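Local coordinates for major exported protein (Pseudomonas aeruginosa, PDB 3HE1), which is a secreted Hcp-family protein that probably serves the type VI secretion system, with six copies in the assembly and no precisely established role, at residues A[98-103]-A[162-167]; A[44-47]-A[52-55]. One frame throughout, in Å; residues are numbered along the deposited sequence.

Contact 1 (A[98-103]-A[162-167])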
ATOM      1  N   LYS A  98       2.041   4.582  32.622  1.00 31.28           N
ATOM      2  CA  LYS A  98       2.126   3.973  33.946  1.00 26.22           C
ATOM      3  C   LYS A  98       1.525   2.560  34.007  1.00 43.33           C
ATOM      4  O   LYS A  98       2.034   1.687  34.710  1.00 40.57           O
ATOM      5  CB  LYS A  98       1.454   4.871  34.982  1.00 16.76           C
ATOM      6  CG  LYS A  98       1.151   4.168  36.322  1.00 30.81           C
ATOM      7  CD  LYS A  98       0.580   5.164  37.334  1.00 38.68           C
ATOM      8  CE  LYS A  98       0.518   4.605  38.748  1.00 28.83           C
ATOM      9  NZ  LYS A  98       0.130   5.670  39.729  1.00 27.53           N
ATOM     10  N   ALA A  99       0.446   2.347  33.259  1.00 50.30           N
ATOM     11  CA  ALA A  99      -0.229   1.051  33.190  1.00 21.56           C
ATOM     12  C   ALA A  99       0.598   0.011  32.455  1.00 37.15           C
ATOM     13  O   ALA A  99       0.544  -1.167  32.785  1.00 38.05           O
ATOM     14  CB  ALA A  99      -1.582   1.215  32.487  1.00 40.93           C
ATOM     15  N   SER A 100       1.351   0.467  31.456  1.00 19.46           N
ATOM     16  CA  SER A 100       1.965  -0.411  30.470  1.00 21.65           C
ATOM     17  C   SER A 100       2.764  -1.557  31.072  1.00 25.17           C
ATOM     18  O   SER A 100       2.616  -2.699  30.638  1.00 31.37           O
ATOM     19  CB  SER A 100       2.859   0.391  29.523  1.00 30.59           C
ATOM     20  OG  SER A 100       2.110   1.344  28.806  1.00 35.52           O
ATOM     21  N   PRO A 101       3.634  -1.258  32.055  1.00 35.05           N
ATOM     22  CA  PRO A 101       4.405  -2.347  32.663  1.00 30.29           C
ATOM     23  C   PRO A 101       3.467  -3.258  33.425  1.00 29.29           C
ATOM     24  O   PRO A 101       3.735  -4.451  33.577  1.00 33.88           O
ATOM     25  CB  PRO A 101       5.349  -1.620  33.627  1.00 31.46           C
ATOM     26  CG  PRO A 101       5.378  -0.189  33.141  1.00 37.78           C
ATOM     27  CD  PRO A 101       3.998   0.051  32.623  1.00 26.62           C
ATOM     28  N   LEU A 102       2.351  -2.695  33.878  1.00 32.39           N
ATOM     29  CA  LEU A 102       1.352  -3.469  34.596  1.00 20.54           C
ATOM     30  C   LEU A 102       0.629  -4.414  33.655  1.00 25.66           C
ATOM     31  O   LEU A 102       0.486  -5.600  33.960  1.00 31.19           O
ATOM     32  CB  LEU A 102       0.373  -2.538  35.329  1.00 54.57           C
ATOM     33  CG  LEU A 102       1.043  -1.557  36.319  1.00 68.03           C
ATOM     34  CD1 LEU A 102       0.036  -0.680  37.079  1.00 25.41           C
ATOM     35  CD2 LEU A 102       1.960  -2.286  37.307  1.00 35.96           C
ATOM     36  N   LEU A 103       0.206  -3.895  32.501  1.00 39.91           N
ATOM     37  CA  LEU A 103      -0.537  -4.677  31.508  1.00 27.45           C
ATOM     38  C   LEU A 103       0.234  -5.889  31.050  1.00 33.21           C
ATOM     39  O   LEU A 103      -0.349  -6.951  30.830  1.00 31.05           O
ATOM     40  CB  LEU A 103      -0.899  -3.821  30.310  1.00  8.95           C
ATOM     41  CG  LEU A 103      -1.840  -2.708  30.742  1.00 20.23           C
ATOM     42  CD1 LEU A 103      -1.879  -1.602  29.711  1.00 27.78           C
ATOM     43  CD2 LEU A 103      -3.204  -3.307  30.952  1.00 28.70           C
ATOM     44  N   HIS A 162       5.333   6.816  20.710  1.00 29.02           N
ATOM     45  CA  HIS A 162       5.530   5.569  21.433  1.00 31.30           C
ATOM     46  C   HIS A 162       4.179   4.883  21.635  1.00 28.41           C
ATOM     47  O   HIS A 162       3.306   5.390  22.355  1.00 36.04           O
ATOM     48  CB  HIS A 162       6.251   5.811  22.768  1.00 30.35           C
ATOM     49  CG  HIS A 162       7.496   6.648  22.653  1.00 39.74           C
ATOM     50  ND1 HIS A 162       8.030   7.338  23.722  1.00 24.14           N
ATOM     51  CD2 HIS A 162       8.301   6.910  21.597  1.00 35.43           C
ATOM     52  CE1 HIS A 162       9.112   7.984  23.329  1.00 43.76           C
ATOM     53  NE2 HIS A 162       9.299   7.744  22.043  1.00 41.41           N
ATOM     54  N   LEU A 163       4.010   3.735  20.985  1.00 16.74           N
ATOM     55  CA  LEU A 163       2.700   3.088  20.889  1.00 42.45           C
ATOM     56  C   LEU A 163       2.637   1.673  21.455  1.00 36.52           C
ATOM     57  O   LEU A 163       3.655   1.060  21.761  1.00 56.83           O
ATOM     58  CB  LEU A 163       2.215   3.070  19.440  1.00 42.62           C
ATOM     59  CG  LEU A 163       1.796   4.402  18.827  1.00 38.53           C
ATOM     60  CD1 LEU A 163       1.195   4.148  17.464  1.00 28.80           C
ATOM     61  CD2 LEU A 163       0.803   5.106  19.737  1.00 29.21           C
ATOM     62  N   GLU A 164       1.422   1.155  21.565  1.00 30.76           N
ATOM     63  CA  GLU A 164       1.213  -0.101  22.251  1.00 34.29           C
ATOM     64  C   GLU A 164      -0.229  -0.568  22.075  1.00 37.19           C
ATOM     65  O   GLU A 164      -1.166   0.055  22.577  1.00 34.87           O
ATOM     66  CB  GLU A 164       1.564   0.087  23.719  1.00 28.96           C
ATOM     67  CG  GLU A 164       1.166  -1.036  24.637  1.00 45.69           C
ATOM     68  CD  GLU A 164       1.742  -0.846  26.036  1.00 58.89           C
ATOM     69  OE1 GLU A 164       2.924  -1.227  26.244  1.00 34.79           O
ATOM     70  OE2 GLU A 164       1.016  -0.313  26.918  1.00 22.62           O
ATOM     71  N   ASP A 165      -0.393  -1.657  21.334  1.00 23.39           N
ATOM     72  CA  ASP A 165      -1.694  -2.281  21.131  1.00 33.69           C
ATOM     73  C   ASP A 165      -1.887  -3.409  22.119  1.00 26.13           C
ATOM     74  O   ASP A 165      -0.994  -4.230  22.296  1.00 22.46           O
ATOM     75  CB  ASP A 165      -1.787  -2.892  19.732  1.00 32.23           C
ATOM     76  CG  ASP A 165      -1.486  -1.903  18.632  1.00 16.65           C
ATOM     77  OD1 ASP A 165      -1.635  -0.680  18.846  1.00 26.09           O
ATOM     78  OD2 ASP A 165      -1.114  -2.365  17.537  1.00 25.51           O
ATOM     79  N   VAL A 166      -3.067  -3.483  22.725  1.00 26.47           N
ATOM     80  CA  VAL A 166      -3.375  -4.584  23.635  1.00 25.08           C
ATOM     81  C   VAL A 166      -4.658  -5.320  23.253  1.00 32.04           C
ATOM     82  O   VAL A 166      -5.652  -4.689  22.909  1.00 26.16           O
ATOM     83  CB  VAL A 166      -3.479  -4.096  25.084  1.00 38.43           C
ATOM     84  CG1 VAL A 166      -3.797  -5.260  26.013  1.00 25.46           C
ATOM     85  CG2 VAL A 166      -2.183  -3.407  25.495  1.00 40.71           C
ATOM     86  N   HIS A 167      -4.621  -6.651  23.325  1.00 30.83           N
ATOM     87  CA  HIS A 167      -5.759  -7.497  22.953  1.00 35.98           C
ATOM     88  C   HIS A 167      -6.349  -8.254  24.125  1.00 44.76           C
ATOM     89  O   HIS A 167      -5.633  -8.920  24.871  1.00 43.47           O
ATOM     90  CB  HIS A 167      -5.344  -8.526  21.919  1.00 25.10           C
ATOM     91  CG  HIS A 167      -4.613  -7.953  20.766  1.00 19.78           C
ATOM     92  ND1 HIS A 167      -4.826  -8.361  19.471  1.00 38.48           N
ATOM     93  CD2 HIS A 167      -3.659  -6.985  20.704  1.00 33.39           C
ATOM     94  CE1 HIS A 167      -4.032  -7.685  18.659  1.00 56.23           C
ATOM     95  NE2 HIS A 167      -3.318  -6.840  19.388  1.00 50.95           N
TER

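Contact 2 (A[44-47]-A[52-55])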
ATOM      1  N   PHE A  44      -3.554   8.347  33.566  1.00 41.40           N
ATOM      2  CA  PHE A  44      -3.601   9.519  32.674  1.00 40.44           C
ATOM      3  C   PHE A  44      -3.371  10.793  33.479  1.00 41.00           C
ATOM      4  O   PHE A  44      -4.316  11.505  33.855  1.00 24.58           O
ATOM      5  CB  PHE A  44      -4.891   9.606  31.842  1.00 41.22           C
ATOM      6  CG  PHE A  44      -4.767  10.486  30.602  1.00 32.08           C
ATOM      7  CD1 PHE A  44      -3.954  10.108  29.540  1.00 35.63           C
ATOM      8  CD2 PHE A  44      -5.472  11.678  30.498  1.00 44.59           C
ATOM      9  CE1 PHE A  44      -3.842  10.899  28.405  1.00 34.50           C
ATOM     10  CE2 PHE A  44      -5.363  12.473  29.362  1.00 35.86           C
ATOM     11  CZ  PHE A  44      -4.550  12.080  28.315  1.00 37.21           C
ATOM     12  N   THR A  45      -2.089  11.046  33.738  1.00 34.98           N
ATOM     13  CA  THR A  45      -1.633  12.130  34.589  1.00 40.85           C
ATOM     14  C   THR A  45      -0.325  12.660  34.012  1.00 39.97           C
ATOM     15  O   THR A  45       0.270  12.022  33.146  1.00 36.15           O
ATOM     16  CB  THR A  45      -1.396  11.631  36.033  1.00 35.82           C
ATOM     17  OG1 THR A  45      -0.325  10.679  36.053  1.00 32.11           O
ATOM     18  CG2 THR A  45      -2.654  10.970  36.584  1.00 18.78           C
ATOM     19  N   GLU A  46       0.117  13.823  34.481  1.00 33.50           N
ATOM     20  CA  GLU A  46       1.401  14.375  34.056  1.00 32.85           C
ATOM     21  C   GLU A  46       2.529  13.356  34.196  1.00 37.32           C
ATOM     22  O   GLU A  46       3.297  13.123  33.260  1.00 44.12           O
ATOM     23  CB  GLU A  46       1.750  15.604  34.889  1.00 35.91           C
ATOM     24  CG  GLU A  46       0.757  16.732  34.786  1.00 43.45           C
ATOM     25  CD  GLU A  46       1.147  17.912  35.653  1.00 60.94           C
ATOM     26  OE1 GLU A  46       2.013  17.738  36.540  1.00 80.22           O
ATOM     27  OE2 GLU A  46       0.590  19.011  35.442  1.00 47.64           O
ATOM     28  N   ASP A  47       2.638  12.764  35.379  1.00 42.45           N
ATOM     29  CA  ASP A  47       3.658  11.752  35.620  1.00 52.24           C
ATOM     30  C   ASP A  47       3.567  10.647  34.571  1.00 50.55           C
ATOM     31  O   ASP A  47       4.561  10.296  33.944  1.00 24.74           O
ATOM     32  CB  ASP A  47       3.515  11.151  37.021  1.00 34.16           C
ATOM     33  CG  ASP A  47       4.018  12.076  38.107  1.00 39.88           C
ATOM     34  OD1 ASP A  47       4.636  13.107  37.764  1.00 38.24           O
ATOM     35  OD2 ASP A  47       3.793  11.772  39.300  1.00 58.78           O
ATOM     36  N   THR A  52       1.156  14.996  27.317  1.00 59.27           N
ATOM     37  CA  THR A  52      -0.096  14.530  26.725  1.00 50.37           C
ATOM     38  C   THR A  52      -1.283  14.754  27.661  1.00 41.50           C
ATOM     39  O   THR A  52      -2.436  14.692  27.241  1.00 40.25           O
ATOM     40  CB  THR A  52      -0.013  13.019  26.406  1.00 41.83           C
ATOM     41  OG1 THR A  52       1.147  12.757  25.605  1.00 40.17           O
ATOM     42  CG2 THR A  52      -1.265  12.543  25.677  1.00 52.72           C
ATOM     43  N   TYR A  53      -0.982  15.021  28.929  1.00 36.06           N
ATOM     44  CA  TYR A  53      -1.984  15.058  29.991  1.00 44.52           C
ATOM     45  C   TYR A  53      -3.071  16.114  29.809  1.00 54.65           C
ATOM     46  O   TYR A  53      -2.796  17.293  29.575  1.00 53.59           O
ATOM     47  CB  TYR A  53      -1.314  15.240  31.360  1.00 38.12           C
ATOM     48  CG  TYR A  53      -2.261  15.708  32.456  1.00 53.88           C
ATOM     49  CD1 TYR A  53      -3.037  14.801  33.178  1.00 43.07           C
ATOM     50  CD2 TYR A  53      -2.378  17.059  32.767  1.00 46.70           C
ATOM     51  CE1 TYR A  53      -3.906  15.226  34.175  1.00 33.90           C
ATOM     52  CE2 TYR A  53      -3.244  17.494  33.765  1.00 55.23           C
ATOM     53  CZ  TYR A  53      -4.003  16.577  34.462  1.00 60.20           C
ATOM     54  OH  TYR A  53      -4.853  17.020  35.450  1.00 43.24           O
ATOM     55  N   GLN A  54      -4.315  15.665  29.923  1.00 50.23           N
ATOM     56  CA  GLN A  54      -5.458  16.548  30.056  1.00 33.53           C
ATOM     57  C   GLN A  54      -6.233  16.065  31.275  1.00 49.72           C
ATOM     58  O   GLN A  54      -6.411  14.855  31.461  1.00 31.08           O
ATOM     59  CB  GLN A  54      -6.346  16.490  28.809  1.00 39.69           C
ATOM     60  CG  GLN A  54      -7.670  17.243  28.958  1.00 52.98           C
ATOM     61  CD  GLN A  54      -8.681  16.887  27.877  1.00 81.88           C
ATOM     62  OE1 GLN A  54      -8.940  15.710  27.614  1.00 97.03           O
ATOM     63  NE2 GLN A  54      -9.264  17.906  27.250  1.00 40.74           N
ATOM     64  N   GLU A  55      -6.668  17.005  32.110  1.00 37.50           N
ATOM     65  CA  GLU A  55      -7.389  16.669  33.331  1.00 36.09           C
ATOM     66  C   GLU A  55      -8.759  16.071  33.029  1.00 26.08           C
ATOM     67  O   GLU A  55      -9.345  16.324  31.974  1.00 29.61           O
ATOM     68  CB  GLU A  55      -7.528  17.901  34.237  1.00 44.37           C
ATOM     69  CG  GLU A  55      -8.255  19.084  33.607  1.00 50.59           C
ATOM     70  CD  GLU A  55      -8.312  20.304  34.524  1.00 51.48           C
ATOM     71  OE1 GLU A  55      -7.964  20.178  35.721  1.00 47.09           O
ATOM     72  OE2 GLU A  55      -8.703  21.389  34.043  1.00 46.78           O
TER

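Contact 1 (A[98-103]-A[162-167])
S100 and E164 supply the polar part of this contact, where the first turn of helix 100-109 faces strand 162-169. S100 OG lies 2.7 Å from E164 OE2, at hydrogen-bonding distance, but the hydroxyl is also within bonding reach of D97 OD1, and which acceptor takes its proton is not settled. E164 CG stands anti to the backbone N (chi1 169°) and the chain continues extended, which carries the carboxylate from the strand to the start of the helix. The principal charge partner of E164 is K94 on the adjacent strand 86-95, whose NZ forms a salt bridge with OE2. This lysine probably offsets the crowding of acidic groups, since D147 also brings a carboxylate close to E164 OE1.

Van der Waals contact is slight. The L103 CD1 methyl lies 4.2 Å from E164 OE2, beside the carboxylate, while V166 merely faces the helix. Y133 of the second subunit packs against S100.

E164 thus reaches from the sheet to the N-terminal part of the helix, paired with K94 of the neighbouring strand and close to S100, with L103 beside it: the buried packing of the Hcp-fold helix against its antiparallel beta-barrel.

Contact 2 (A[44-47]-A[52-55])
Y53 lays its ring along the backbone of T45 and E46, where residues 44-47 enter the short helix 46-49. With CG anti to the backbone N (chi1 162°), the side chain leaves its own loop in the direction of that backbone. Its CB already lies 3.7 Å from E46 N, and CG keeps a similar distance from the same nitrogen. Further along one side of the ring, CD1 is 3.3 Å from T45 CA, and CE1 continues past F44 O, which sits at the ring edge near its plane. On the other side CD2 approaches E46 CG, which stands over one face in a CH-pi contact, 4.2 Å from the ring centroid and 27° off the normal. The tip, OH, makes a weak hydrogen bond to E58.

F44, just before T45, turns its ring to the backbone of 52-54. Its CE2 is 3.3 Å from Q54 O, a carbonyl at the ring edge, while CZ lies 3.5 Å from T52 O. The T52 methyl and Q54 CB also touch this ring, and Y28 meets it edge-to-face.

T45 is the N-cap, its OG1 accepting from S48 N and also bonded to G42 O. No hydrogen bond spans the two segments; dispersion, with weak electrostatic attraction of carbonyl oxygens to ring edges, probably holds together the two sides of this helix-containing loop.

Contact 2 closes before contact 1 opens, so the two come in series along the chain, with strands 61-71 and 86-95 between them. Their centres lie 16 Å apart and their nearest atoms about 6 Å, without touching. Contact 2 sits nearer the surface, about 17 Å from the centre of the chain, whereas contact 1 is buried about 10 Å from it. F44 and T52 pack on M62 of strand 61-71, which pairs with 86-95, and that strand with 162-169, so both contacts border one antiparallel sheet. A hydrogen bond from K98 N to S48 OG ties the loop before helix 100-109 to helix 46-49. Both contacts also meet the second subunit.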